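Side-chain contacts in alginate lyase (Bacteroides ovatus, PDB 3NNB), which probably depolymerises alginate by beta-elimination, as alginate lyases do: residues 229-234 with 289-294; 249-254 with 297-302; 280-285 with 311-316. All coordinates share one frame; numbering follows the deposited sequence.

Contact 1: 229-234 with 289-294; sequences QLTAYA and CSIAST
No flat group takes part where Thr-231 and Ala-232 meet Ile-291. The ring of Tyr-233, next to Ala-232 on helix 221-236, carries Gln-229 O on one face, 3.1 Å above the plane and offset toward the rim. Phe-199 also meets the ring, with the planes at about 50°. Tyr-233 OH gives a 2.7 Å hydrogen bond to Gln-229 OE1, in the carbonyl plane and on a lone pair.

The contact itself is made of methyl groups. Ile-291 holds CG2 anti to its backbone N, and this methyl meets Thr-231 CG2 at 3.7 Å. The other branch runs extended (chi2 167°) and brings CD1 to 4.1 Å from Ala-232 CB. The two branches thus touch neighbouring residues of helix 221-236. This is side-by-side helix packing in a mainly helical chain, consistent with the alpha/alpha toroid known from the six-hairpin clan.

Thr-231 divides its two tips between different tasks. OG1 lies beside the backbone N (chi1 -60°) and bonds to Asp-227 O, one turn back. That leaves the methyl turned to Ile-291. Thr-231 also touches Ala-243, Thr-246 and Ile-247 of helix 240-258. Beyond Ile-291, Thr-294 OG1 donates to Ile-291 O at 2.7 Å, in the carbonyl plane, and is also hydrogen-bonded to Arg-7.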
ATOM      1  N   GLN A 229      -3.076   0.960  -7.948  1.00  6.60           N
ATOM      2  CA  GLN A 229      -1.961   0.088  -8.283  1.00  6.35           C
ATOM      3  C   GLN A 229      -1.781   0.080  -9.798  1.00  8.15           C
ATOM      4  O   GLN A 229      -0.673   0.225 -10.282  1.00  8.11           O
ATOM      5  CB  GLN A 229      -2.263  -1.346  -7.812  1.00  5.61           C
ATOM      6  CG  GLN A 229      -2.362  -1.535  -6.313  1.00  6.50           C
ATOM      7  CD  GLN A 229      -2.237  -3.008  -5.931  1.00  9.80           C
ATOM      8  OE1 GLN A 229      -1.151  -3.591  -6.058  1.00  8.64           O
ATOM      9  NE2 GLN A 229      -3.336  -3.609  -5.423  1.00  9.16           N
ATOM     10  N   LEU A 230      -2.873  -0.056 -10.559  1.00  7.41           N
ATOM     11  CA  LEU A 230      -2.742  -0.058 -12.031  1.00  8.01           C
ATOM     12  C   LEU A 230      -2.045   1.235 -12.509  1.00  8.00           C
ATOM     13  O   LEU A 230      -1.142   1.218 -13.366  1.00  7.49           O
ATOM     14  CB  LEU A 230      -4.103  -0.231 -12.700  1.00  8.23           C
ATOM     15  CG  LEU A 230      -4.054  -0.414 -14.229  1.00  7.04           C
ATOM     16  CD1 LEU A 230      -3.484  -1.796 -14.579  1.00 12.34           C
ATOM     17  CD2 LEU A 230      -5.487  -0.222 -14.807  1.00 10.32           C
ATOM     18  N   THR A 231      -2.440   2.353 -11.910  1.00  7.66           N
ATOM     19  CA  THR A 231      -1.911   3.674 -12.293  1.00  7.23           C
ATOM     20  C   THR A 231      -0.417   3.747 -11.989  1.00  9.49           C
ATOM     21  O   THR A 231       0.386   4.126 -12.842  1.00  9.72           O
ATOM     22  CB  THR A 231      -2.677   4.777 -11.622  1.00  6.87           C
ATOM     23  OG1 THR A 231      -4.053   4.701 -12.010  1.00  8.61           O
ATOM     24  CG2 THR A 231      -2.133   6.172 -12.046  1.00  7.63           C
ATOM     25  N   ALA A 232      -0.040   3.375 -10.761  1.00  9.09           N
ATOM     26  CA  ALA A 232       1.357   3.428 -10.370  1.00  8.55           C
ATOM     27  C   ALA A 232       2.223   2.493 -11.237  1.00  7.71           C
ATOM     28  O   ALA A 232       3.343   2.870 -11.631  1.00  7.29           O
ATOM     29  CB  ALA A 232       1.500   3.015  -8.903  1.00  7.93           C
ATOM     30  N   TYR A 233       1.743   1.272 -11.505  1.00  6.46           N
ATOM     31  CA  TYR A 233       2.558   0.290 -12.256  1.00  8.76           C
ATOM     32  C   TYR A 233       2.632   0.715 -13.723  1.00  8.87           C
ATOM     33  O   TYR A 233       3.681   0.568 -14.355  1.00  9.24           O
ATOM     34  CB  TYR A 233       2.047  -1.135 -12.103  1.00  8.27           C
ATOM     35  CG  TYR A 233       1.894  -1.539 -10.650  1.00  8.05           C
ATOM     36  CD1 TYR A 233       2.585  -0.908  -9.659  1.00  7.66           C
ATOM     37  CD2 TYR A 233       0.990  -2.540 -10.268  1.00  6.47           C
ATOM     38  CE1 TYR A 233       2.387  -1.251  -8.297  1.00  6.23           C
ATOM     39  CE2 TYR A 233       0.829  -2.908  -8.976  1.00  6.14           C
ATOM     40  CZ  TYR A 233       1.496  -2.247  -7.967  1.00  7.70           C
ATOM     41  OH  TYR A 233       1.252  -2.550  -6.640  1.00 10.08           O
ATOM     42  N   ALA A 234       1.546   1.299 -14.230  1.00  8.38           N
ATOM     43  CA  ALA A 234       1.555   1.846 -15.593  1.00  9.60           C
ATOM     44  C   ALA A 234       2.630   2.926 -15.716  1.00  9.81           C
ATOM     45  O   ALA A 234       3.407   2.931 -16.678  1.00 11.42           O
ATOM     46  CB  ALA A 234       0.135   2.408 -15.971  1.00  9.94           C
ATOM     47  N   CYS A 289      -4.430  10.805  -5.234  1.00  7.89           N
ATOM     48  CA  CYS A 289      -4.294  12.270  -5.387  1.00  9.71           C
ATOM     49  C   CYS A 289      -2.830  12.631  -5.613  1.00 10.24           C
ATOM     50  O   CYS A 289      -2.525  13.493  -6.446  1.00  8.95           O
ATOM     51  CB  CYS A 289      -4.785  12.989  -4.126  1.00  7.79           C
ATOM     52  SG  CYS A 289      -6.578  12.902  -3.877  1.00  9.58           S
ATOM     53  N   SER A 290      -1.925  11.976  -4.863  1.00  8.30           N
ATOM     54  CA  SER A 290      -0.487  12.239  -4.983  1.00  8.91           C
ATOM     55  C   SER A 290       0.023  11.859  -6.372  1.00  5.89           C
ATOM     56  O   SER A 290       0.647  12.679  -7.064  1.00  8.58           O
ATOM     57  CB  SER A 290       0.293  11.497  -3.888  1.00 10.52           C
ATOM     58  OG  SER A 290      -0.131  11.955  -2.610  1.00 12.48           O
ATOM     59  N   ILE A 291      -0.288  10.632  -6.821  1.00  6.55           N
ATOM     60  CA  ILE A 291       0.106  10.207  -8.168  1.00  7.33           C
ATOM     61  C   ILE A 291      -0.440  11.148  -9.231  1.00  8.21           C
ATOM     62  O   ILE A 291       0.310  11.630 -10.096  1.00  9.77           O
ATOM     63  CB  ILE A 291      -0.380   8.799  -8.476  1.00  9.07           C
ATOM     64  CG1 ILE A 291       0.283   7.825  -7.511  1.00  7.73           C
ATOM     65  CG2 ILE A 291      -0.042   8.396  -9.932  1.00 10.64           C
ATOM     66  CD1 ILE A 291      -0.389   6.419  -7.536  1.00 13.04           C
ATOM     67  N   ALA A 292      -1.736  11.453  -9.133  1.00  8.37           N
ATOM     68  CA  ALA A 292      -2.416  12.312 -10.096  1.00  8.12           C
ATOM     69  C   ALA A 292      -1.804  13.705 -10.160  1.00  8.47           C
ATOM     70  O   ALA A 292      -1.706  14.306 -11.246  1.00 10.01           O
ATOM     71  CB  ALA A 292      -3.905  12.361  -9.750  1.00  7.89           C
ATOM     72  N   SER A 293      -1.388  14.238  -9.031  1.00  8.74           N
ATOM     73  CA  SER A 293      -0.837  15.605  -8.992  1.00  9.92           C
ATOM     74  C   SER A 293       0.424  15.692  -9.840  1.00  8.81           C
ATOM     75  O   SER A 293       0.778  16.746 -10.400  1.00 10.89           O
ATOM     76  CB  SER A 293      -0.511  16.040  -7.555  1.00 13.26           C
ATOM     77  OG  SER A 293       0.608  15.338  -7.042  1.00 17.72           O
ATOM     78  N   THR A 294       1.162  14.595  -9.899  1.00  9.70           N
ATOM     79  CA  THR A 294       2.415  14.602 -10.683  1.00  7.95           C
ATOM     80  C   THR A 294       2.143  14.712 -12.195  1.00 11.39           C
ATOM     81  O   THR A 294       3.051  15.076 -12.958  1.00 12.84           O
ATOM     82  CB  THR A 294       3.307  13.384 -10.386  1.00  7.89           C
ATOM     83  OG1 THR A 294       2.787  12.185 -10.967  1.00  9.63           O
ATOM     84  CG2 THR A 294       3.574  13.231  -8.879  1.00  7.76           C
TER

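Contact 2: 249-254 with 297-302; sequences EFPEKR and QDIYNA
Pro-251 and Ala-302 bring their CA atoms to 6.4 Å, where a kinked helix with a pi-type turn at 251-254 meets the type I turn from Ile-299 to Ala-302. The Pro-251 ring is gripped from two places. Its CG lies 3.6 Å from Ile-299 CD1 and 3.8 Å from Ala-302 CB. Ile-299 crosses both Pro-251 and Phe-250 at about a right angle. With Ile-299 CG1 beside the backbone N (chi1 -70°), CG2 is anti to it and comes obliquely to the Phe-250 ring, 4.0 Å from CD2. Putting an alanine at Ile-299 removes both branches, and would probably open a gap beside Phe-250 and leave Pro-251 with Ala-302 alone from this loop.

The turn is braced by Asp-298 in an Asx motif. Asn-301 N donates to Asp-298 OD1 at 3.0 Å, nearly straight (163°), from above the carboxylate plane.

Helices 221-236 and 274-293 back the contact, and Tyr-300 reaches helix 310-317. Phe-250 belongs to helix 240-258 and rests on Leu-224 of helix 221-236 and Met-288 of helix 274-293. Ile-299 lies against Cys-289 and Ala-292. Through Ile-299 the loop thus packs against both helix 240-258 and helix 274-293.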
ATOM      1  N   GLU A 249     -10.893   8.432 -15.146  1.00  9.87           N
ATOM      2  CA  GLU A 249     -12.090   7.673 -14.816  1.00 10.35           C
ATOM      3  C   GLU A 249     -12.336   7.474 -13.318  1.00 10.55           C
ATOM      4  O   GLU A 249     -13.439   7.070 -12.900  1.00 10.60           O
ATOM      5  CB  GLU A 249     -12.051   6.323 -15.516  1.00 10.79           C
ATOM      6  CG  GLU A 249     -12.085   6.467 -17.009  1.00 13.55           C
ATOM      7  CD  GLU A 249     -12.064   5.135 -17.746  1.00 21.91           C
ATOM      8  OE1 GLU A 249     -11.984   4.047 -17.128  1.00 23.62           O
ATOM      9  OE2 GLU A 249     -12.145   5.206 -18.976  1.00 31.44           O
ATOM     10  N   PHE A 250     -11.311   7.761 -12.507  1.00  9.27           N
ATOM     11  CA  PHE A 250     -11.329   7.423 -11.078  1.00  7.21           C
ATOM     12  C   PHE A 250     -12.437   8.136 -10.263  1.00  8.41           C
ATOM     13  O   PHE A 250     -13.108   7.490  -9.464  1.00  8.85           O
ATOM     14  CB  PHE A 250      -9.915   7.617 -10.511  1.00  8.20           C
ATOM     15  CG  PHE A 250      -9.731   7.281  -9.057  1.00  8.07           C
ATOM     16  CD1 PHE A 250      -9.382   5.979  -8.665  1.00  8.05           C
ATOM     17  CD2 PHE A 250      -9.812   8.267  -8.091  1.00  9.08           C
ATOM     18  CE1 PHE A 250      -9.137   5.693  -7.350  1.00  9.65           C
ATOM     19  CE2 PHE A 250      -9.580   7.975  -6.778  1.00  8.81           C
ATOM     20  CZ  PHE A 250      -9.198   6.697  -6.423  1.00  6.30           C
ATOM     21  N   PRO A 251     -12.695   9.419 -10.512  1.00  7.18           N
ATOM     22  CA  PRO A 251     -13.760  10.045  -9.684  1.00  9.55           C
ATOM     23  C   PRO A 251     -15.110   9.383  -9.852  1.00 10.81           C
ATOM     24  O   PRO A 251     -15.744   9.016  -8.849  1.00 10.33           O
ATOM     25  CB  PRO A 251     -13.753  11.506 -10.174  1.00 11.12           C
ATOM     26  CG  PRO A 251     -12.272  11.711 -10.563  1.00 10.34           C
ATOM     27  CD  PRO A 251     -11.947  10.446 -11.281  1.00  9.50           C
ATOM     28  N   GLU A 252     -15.564   9.178 -11.086  1.00 10.53           N
ATOM     29  CA  GLU A 252     -16.870   8.573 -11.309  0.50 11.54           C
ATOM     30  C   GLU A 252     -16.894   7.096 -10.940  1.00 10.23           C
ATOM     31  O   GLU A 252     -17.845   6.632 -10.345  1.00 12.76           O
ATOM     32  CB  GLU A 252     -17.328   8.763 -12.766  0.50 13.98           C
ATOM     33  CG  GLU A 252     -17.669  10.202 -13.102  0.50 24.03           C
ATOM     34  CD  GLU A 252     -18.125  10.387 -14.541  0.50 29.26           C
ATOM     35  OE1 GLU A 252     -18.941   9.578 -15.033  0.50 29.36           O
ATOM     36  OE2 GLU A 252     -17.670  11.358 -15.169  0.50 38.54           O
ATOM     37  N   LYS A 253     -15.823   6.357 -11.251  1.00  9.96           N
ATOM     38  CA  LYS A 253     -15.803   4.919 -11.027  1.00  9.19           C
ATOM     39  C   LYS A 253     -15.654   4.542  -9.558  1.00 10.40           C
ATOM     40  O   LYS A 253     -16.269   3.551  -9.099  1.00 10.34           O
ATOM     41  CB  LYS A 253     -14.672   4.280 -11.822  1.00 11.67           C
ATOM     42  CG  LYS A 253     -14.725   2.762 -11.884  1.00 15.21           C
ATOM     43  CD  LYS A 253     -13.562   2.186 -12.739  1.00 16.84           C
ATOM     44  CE  LYS A 253     -13.611   2.603 -14.186  1.00 24.63           C
ATOM     45  NZ  LYS A 253     -14.911   2.199 -14.824  1.00 38.64           N
ATOM     46  N   ARG A 254     -14.887   5.351  -8.826  1.00  7.22           N
ATOM     47  CA  ARG A 254     -14.487   5.001  -7.451  1.00  8.84           C
ATOM     48  C   ARG A 254     -15.000   6.013  -6.414  1.00  8.90           C
ATOM     49  O   ARG A 254     -15.743   5.659  -5.513  1.00  9.88           O
ATOM     50  CB  ARG A 254     -12.967   4.848  -7.320  1.00  9.21           C
ATOM     51  CG  ARG A 254     -12.350   3.902  -8.327  1.00  8.12           C
ATOM     52  CD  ARG A 254     -12.922   2.480  -8.273  1.00  6.63           C
ATOM     53  NE  ARG A 254     -12.297   1.666  -9.312  1.00  8.12           N
ATOM     54  CZ  ARG A 254     -12.588   0.394  -9.555  1.00  8.35           C
ATOM     55  NH1 ARG A 254     -13.553  -0.218  -8.903  1.00 10.57           N
ATOM     56  NH2 ARG A 254     -11.905  -0.256 -10.472  1.00  9.37           N
ATOM     57  N   GLN A 297      -3.309  16.310 -12.719  1.00 10.42           N
ATOM     58  CA  GLN A 297      -4.696  15.909 -12.620  1.00  9.84           C
ATOM     59  C   GLN A 297      -5.220  16.102 -11.189  1.00 10.53           C
ATOM     60  O   GLN A 297      -4.645  15.599 -10.214  1.00 11.20           O
ATOM     61  CB  GLN A 297      -4.880  14.457 -13.061  1.00  8.48           C
ATOM     62  CG  GLN A 297      -4.268  14.137 -14.432  1.00 11.91           C
ATOM     63  CD  GLN A 297      -4.885  14.973 -15.525  1.00 17.61           C
ATOM     64  OE1 GLN A 297      -6.094  14.925 -15.721  1.00 16.93           O
ATOM     65  NE2 GLN A 297      -4.066  15.798 -16.206  1.00 13.17           N
ATOM     66  N   ASP A 298      -6.276  16.887 -11.053  1.00 11.33           N
ATOM     67  CA  ASP A 298      -6.777  17.259  -9.724  1.00 10.62           C
ATOM     68  C   ASP A 298      -7.862  16.261  -9.304  1.00 10.87           C
ATOM     69  O   ASP A 298      -9.041  16.515  -9.463  1.00 14.09           O
ATOM     70  CB  ASP A 298      -7.342  18.670  -9.754  1.00 12.74           C
ATOM     71  CG  ASP A 298      -7.693  19.181  -8.366  1.00 13.68           C
ATOM     72  OD1 ASP A 298      -7.686  18.376  -7.383  1.00 14.50           O
ATOM     73  OD2 ASP A 298      -7.999  20.379  -8.246  1.00 18.00           O
ATOM     74  N   ILE A 299      -7.438  15.134  -8.750  1.00  9.13           N
ATOM     75  CA  ILE A 299      -8.370  14.157  -8.195  1.00  7.78           C
ATOM     76  C   ILE A 299      -8.907  14.665  -6.842  1.00  8.17           C
ATOM     77  O   ILE A 299     -10.083  14.471  -6.511  1.00  9.36           O
ATOM     78  CB  ILE A 299      -7.665  12.812  -8.034  1.00  8.91           C
ATOM     79  CG1 ILE A 299      -7.394  12.196  -9.412  1.00 11.29           C
ATOM     80  CG2 ILE A 299      -8.441  11.836  -7.088  1.00 10.48           C
ATOM     81  CD1 ILE A 299      -8.691  11.830 -10.199  1.00 11.17           C
ATOM     82  N   TYR A 300      -8.063  15.333  -6.057  1.00  7.94           N
ATOM     83  CA  TYR A 300      -8.468  15.708  -4.700  1.00  9.32           C
ATOM     84  C   TYR A 300      -9.782  16.506  -4.678  1.00  9.75           C
ATOM     85  O   TYR A 300     -10.650  16.250  -3.849  1.00  9.63           O
ATOM     86  CB  TYR A 300      -7.378  16.499  -3.976  1.00  9.05           C
ATOM     87  CG  TYR A 300      -7.709  16.786  -2.539  1.00  7.99           C
ATOM     88  CD1 TYR A 300      -8.407  17.916  -2.180  1.00 10.18           C
ATOM     89  CD2 TYR A 300      -7.337  15.892  -1.507  1.00  8.56           C
ATOM     90  CE1 TYR A 300      -8.714  18.161  -0.839  1.00  9.13           C
ATOM     91  CE2 TYR A 300      -7.646  16.106  -0.215  1.00  9.51           C
ATOM     92  CZ  TYR A 300      -8.357  17.236   0.131  1.00 10.43           C
ATOM     93  OH  TYR A 300      -8.645  17.459   1.442  1.00 11.39           O
ATOM     94  N   ASN A 301      -9.904  17.487  -5.574  1.00 11.15           N
ATOM     95  CA  ASN A 301     -11.040  18.385  -5.583  1.00 12.15           C
ATOM     96  C   ASN A 301     -12.234  17.882  -6.413  1.00 11.73           C
ATOM     97  O   ASN A 301     -13.245  18.590  -6.531  1.00 13.04           O
ATOM     98  CB  ASN A 301     -10.565  19.780  -6.079  1.00 10.49           C
ATOM     99  CG  ASN A 301      -9.638  20.438  -5.097  1.00 14.33           C
ATOM    100  OD1 ASN A 301      -8.452  20.744  -5.407  1.00 18.39           O
ATOM    101  ND2 ASN A 301     -10.131  20.634  -3.889  1.00  9.67           N
ATOM    102  N   ALA A 302     -12.133  16.661  -6.955  1.00 11.59           N
ATOM    103  CA  ALA A 302     -13.201  16.097  -7.793  1.00 10.63           C
ATOM    104  C   ALA A 302     -14.454  15.948  -6.953  1.00 13.44           C
ATOM    105  O   ALA A 302     -14.421  15.327  -5.901  1.00 11.64           O
ATOM    106  CB  ALA A 302     -12.806  14.753  -8.415  1.00 10.39           C
TER

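Contact 3: 280-285 with 311-316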
ATOM      1  N   PHE A 280      -8.131   3.244   5.698  1.00  6.12           N
ATOM      2  CA  PHE A 280      -7.460   2.478   4.630  1.00  7.08           C
ATOM      3  C   PHE A 280      -7.855   3.043   3.275  1.00  7.53           C
ATOM      4  O   PHE A 280      -6.986   3.366   2.442  1.00  6.68           O
ATOM      5  CB  PHE A 280      -7.928   1.034   4.765  1.00  8.27           C
ATOM      6  CG  PHE A 280      -7.169  -0.014   3.940  1.00  7.89           C
ATOM      7  CD1 PHE A 280      -5.840  -0.302   4.176  1.00  8.93           C
ATOM      8  CD2 PHE A 280      -7.853  -0.780   3.001  1.00  8.67           C
ATOM      9  CE1 PHE A 280      -5.198  -1.336   3.479  1.00 11.35           C
ATOM     10  CE2 PHE A 280      -7.226  -1.788   2.304  1.00  8.42           C
ATOM     11  CZ  PHE A 280      -5.909  -2.073   2.542  1.00  8.06           C
ATOM     12  N   ASN A 281      -9.150   3.228   3.059  1.00  8.09           N
ATOM     13  CA  ASN A 281      -9.640   3.712   1.764  1.00  6.35           C
ATOM     14  C   ASN A 281      -9.269   5.174   1.557  1.00  7.73           C
ATOM     15  O   ASN A 281      -8.840   5.538   0.496  1.00  8.61           O
ATOM     16  CB  ASN A 281     -11.156   3.486   1.638  1.00  6.80           C
ATOM     17  CG  ASN A 281     -11.614   3.170   0.243  1.00  7.27           C
ATOM     18  OD1 ASN A 281     -10.856   2.690  -0.602  1.00  8.24           O
ATOM     19  ND2 ASN A 281     -12.916   3.350   0.003  1.00  6.42           N
ATOM     20  N   LEU A 282      -9.418   5.997   2.595  1.00  7.06           N
ATOM     21  CA  LEU A 282      -9.009   7.409   2.493  1.00  6.97           C
ATOM     22  C   LEU A 282      -7.517   7.541   2.174  1.00  7.71           C
ATOM     23  O   LEU A 282      -7.115   8.402   1.362  1.00  7.59           O
ATOM     24  CB  LEU A 282      -9.340   8.177   3.782  1.00  6.71           C
ATOM     25  CG  LEU A 282     -10.646   8.933   3.805  1.00 11.17           C
ATOM     26  CD1 LEU A 282     -11.007   9.292   5.258  1.00 11.81           C
ATOM     27  CD2 LEU A 282     -10.551  10.179   2.849  1.00 10.67           C
ATOM     28  N   GLY A 283      -6.680   6.723   2.804  1.00  7.93           N
ATOM     29  CA  GLY A 283      -5.235   6.766   2.511  1.00  7.52           C
ATOM     30  C   GLY A 283      -4.930   6.406   1.044  1.00  6.98           C
ATOM     31  O   GLY A 283      -4.054   6.999   0.419  1.00  8.87           O
ATOM     32  N   HIS A 284      -5.664   5.457   0.498  1.00  6.51           N
ATOM     33  CA  HIS A 284      -5.507   5.058  -0.890  1.00  6.64           C
ATOM     34  C   HIS A 284      -6.042   6.139  -1.845  1.00  7.00           C
ATOM     35  O   HIS A 284      -5.483   6.360  -2.937  1.00  7.87           O
ATOM     36  CB  HIS A 284      -6.143   3.716  -1.151  1.00  6.46           C
ATOM     37  CG  HIS A 284      -5.525   2.625  -0.350  1.00  9.18           C
ATOM     38  ND1 HIS A 284      -6.179   1.436  -0.095  1.00  7.60           N
ATOM     39  CD2 HIS A 284      -4.348   2.570   0.317  1.00  8.28           C
ATOM     40  CE1 HIS A 284      -5.397   0.681   0.666  1.00  8.88           C
ATOM     41  NE2 HIS A 284      -4.276   1.335   0.917  1.00  9.01           N
HETATM   42  N   MSE A 285      -7.104   6.827  -1.424  1.00  6.67           N
HETATM   43  CA  MSE A 285      -7.583   7.996  -2.161  1.00  7.23           C
HETATM   44  C   MSE A 285      -6.473   9.046  -2.253  1.00  8.14           C
HETATM   45  O   MSE A 285      -6.236   9.606  -3.303  1.00  7.55           O
HETATM   46  CB  MSE A 285      -8.816   8.622  -1.518  1.00  6.62           C
HETATM   47  CG  MSE A 285     -10.038   7.709  -1.554  1.00  8.23           C
HETATM   48 SE   MSE A 285     -11.473   8.423  -0.502  0.75  4.82          SE
HETATM   49  CE  MSE A 285     -12.731   6.943  -0.604  1.00 13.46           C
ATOM     50  N   THR A 311     -13.105  15.485   0.271  1.00  9.46           N
ATOM     51  CA  THR A 311     -13.357  16.403   1.368  1.00  7.86           C
ATOM     52  C   THR A 311     -14.555  15.924   2.215  1.00  7.05           C
ATOM     53  O   THR A 311     -14.490  15.945   3.431  1.00  8.23           O
ATOM     54  CB  THR A 311     -13.627  17.838   0.851  1.00  7.91           C
ATOM     55  OG1 THR A 311     -12.440  18.328   0.192  1.00 10.09           O
ATOM     56  CG2 THR A 311     -14.002  18.777   2.021  1.00  9.58           C
ATOM     57  N   ALA A 312     -15.615  15.457   1.577  1.00 10.28           N
ATOM     58  CA  ALA A 312     -16.776  14.989   2.329  1.00  8.72           C
ATOM     59  C   ALA A 312     -16.395  13.788   3.179  1.00  8.28           C
ATOM     60  O   ALA A 312     -16.745  13.702   4.353  1.00  9.62           O
ATOM     61  CB  ALA A 312     -17.911  14.650   1.417  1.00  7.54           C
ATOM     62  N   ALA A 313     -15.591  12.915   2.596  1.00  6.93           N
ATOM     63  CA  ALA A 313     -15.175  11.711   3.307  1.00  7.79           C
ATOM     64  C   ALA A 313     -14.323  12.068   4.548  1.00  7.44           C
ATOM     65  O   ALA A 313     -14.419  11.426   5.591  1.00  8.75           O
ATOM     66  CB  ALA A 313     -14.441  10.734   2.342  1.00  6.93           C
ATOM     67  N   LEU A 314     -13.435  13.058   4.411  1.00  7.91           N
ATOM     68  CA  LEU A 314     -12.642  13.559   5.517  1.00  8.15           C
ATOM     69  C   LEU A 314     -13.484  14.215   6.590  1.00  9.05           C
ATOM     70  O   LEU A 314     -13.247  13.996   7.793  1.00 10.16           O
ATOM     71  CB  LEU A 314     -11.604  14.574   4.996  1.00  7.73           C
ATOM     72  CG  LEU A 314     -10.455  13.985   4.174  1.00  9.13           C
ATOM     73  CD1 LEU A 314      -9.756  15.126   3.403  1.00  8.93           C
ATOM     74  CD2 LEU A 314      -9.400  13.246   5.041  1.00 12.50           C
ATOM     75  N   LYS A 315     -14.458  15.026   6.177  1.00  9.68           N
ATOM     76  CA  LYS A 315     -15.320  15.717   7.118  0.50  9.94           C
ATOM     77  C   LYS A 315     -16.192  14.751   7.945  1.00  9.70           C
ATOM     78  O   LYS A 315     -16.525  15.051   9.093  1.00  9.72           O
ATOM     79  CB  LYS A 315     -16.196  16.749   6.387  0.50 11.42           C
ATOM     80  CG  LYS A 315     -15.517  18.050   5.965  0.50 14.31           C
ATOM     81  CD  LYS A 315     -16.534  18.926   5.246  0.50 15.94           C
ATOM     82  CE  LYS A 315     -15.957  20.206   4.655  0.50 23.32           C
ATOM     83  NZ  LYS A 315     -16.910  20.808   3.644  0.50 26.94           N
ATOM     84  N   PHE A 316     -16.551  13.591   7.384  1.00  9.57           N
ATOM     85  CA  PHE A 316     -17.245  12.534   8.166  1.00  8.55           C
ATOM     86  C   PHE A 316     -16.303  12.053   9.288  1.00 10.40           C
ATOM     87  O   PHE A 316     -16.722  11.799  10.427  1.00  9.73           O
ATOM     88  CB  PHE A 316     -17.656  11.348   7.260  1.00  9.91           C
ATOM     89  CG  PHE A 316     -17.953  10.100   8.046  1.00  8.92           C
ATOM     90  CD1 PHE A 316     -19.161   9.949   8.686  1.00 11.58           C
ATOM     91  CD2 PHE A 316     -16.956   9.128   8.207  1.00  8.53           C
ATOM     92  CE1 PHE A 316     -19.417   8.826   9.410  1.00 10.55           C
ATOM     93  CE2 PHE A 316     -17.202   7.988   8.956  1.00 12.45           C
ATOM     94  CZ  PHE A 316     -18.421   7.846   9.586  1.00 11.26           C
TER
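Leu-282 is the residue of 280-285 that reaches Ala-313 and Leu-314, and two residues come before it. Phe-280 points to the other side of its helix. There its ring has His-284 CE1 on one face, 3.3 Å above the plane and over the centre. Asn-281 follows. Its ND2 is hydrogen-bonded to OE1 of Gln-258 and of Gln-265, and the residue touches Asn-221 and Leu-224 of helix 221-236.

Leu-282 then carries the contact. Its CD2 lies 3.9 Å from Leu-314 CD2 and 4.0 Å from Ala-313 CB. One methyl therefore sits against two residues of the facing helix. The other methyl, CD1, is 4.0 Å from Ala-313 O, alongside the backbone. Chi1 is off a staggered position at -95°, and with chi2 at 164° both methyls come to face 311-316. The two leucine side chains cross obliquely. The small Ala-313 lies at the closest backbone approach, its CA 7.6 Å from Leu-282 CA. The Leu-314 side chain starts off to one side, but its end comes nearer and brings CD2 to the contact. It also packs on Ile-346 and Ala-350 of helix 336-351 and on Tyr-300.

One turn on from Phe-280, His-284 has Phe-280 O over the centre of one ring face, 3.2 Å above the plane. Its ring also meets that of Tyr-169. Met-285, a selenomethionine, directs its CB toward 311-316 but stops short of close contact. It packs instead on Ile-259 and Gln-265.

The contact is apolar and buried. It joins the long helix 274-293 to the short helix 310-317, packing of the kind that builds a helical toroid such as the one probable here.

How the contacts relate
From the N terminus the chain passes 229-234 and 249-254, on the successive helices 221-236 and 240-258. It then runs through helix 274-293, which holds 280-285 and 289-294. Contact 1 closes the loop from 229-234 at 289-294, with 54 residues between; contact 2 the one from 249-254 at 297-302, with 42; contact 3 the one from 280-285 at 311-316, with 25. Each pair of contacts crosses and none nests. Contacts 1 and 3 share helix 274-293, with centres about 17 Å apart. Contact 2 touches both: Ala-292 O probably accepts a hydrogen bond from Gln-297 N, and Tyr-300 packs against Thr-311. Together they tie helices 221-236, 240-258 and 310-317, and the loop 297-302, around helix 274-293.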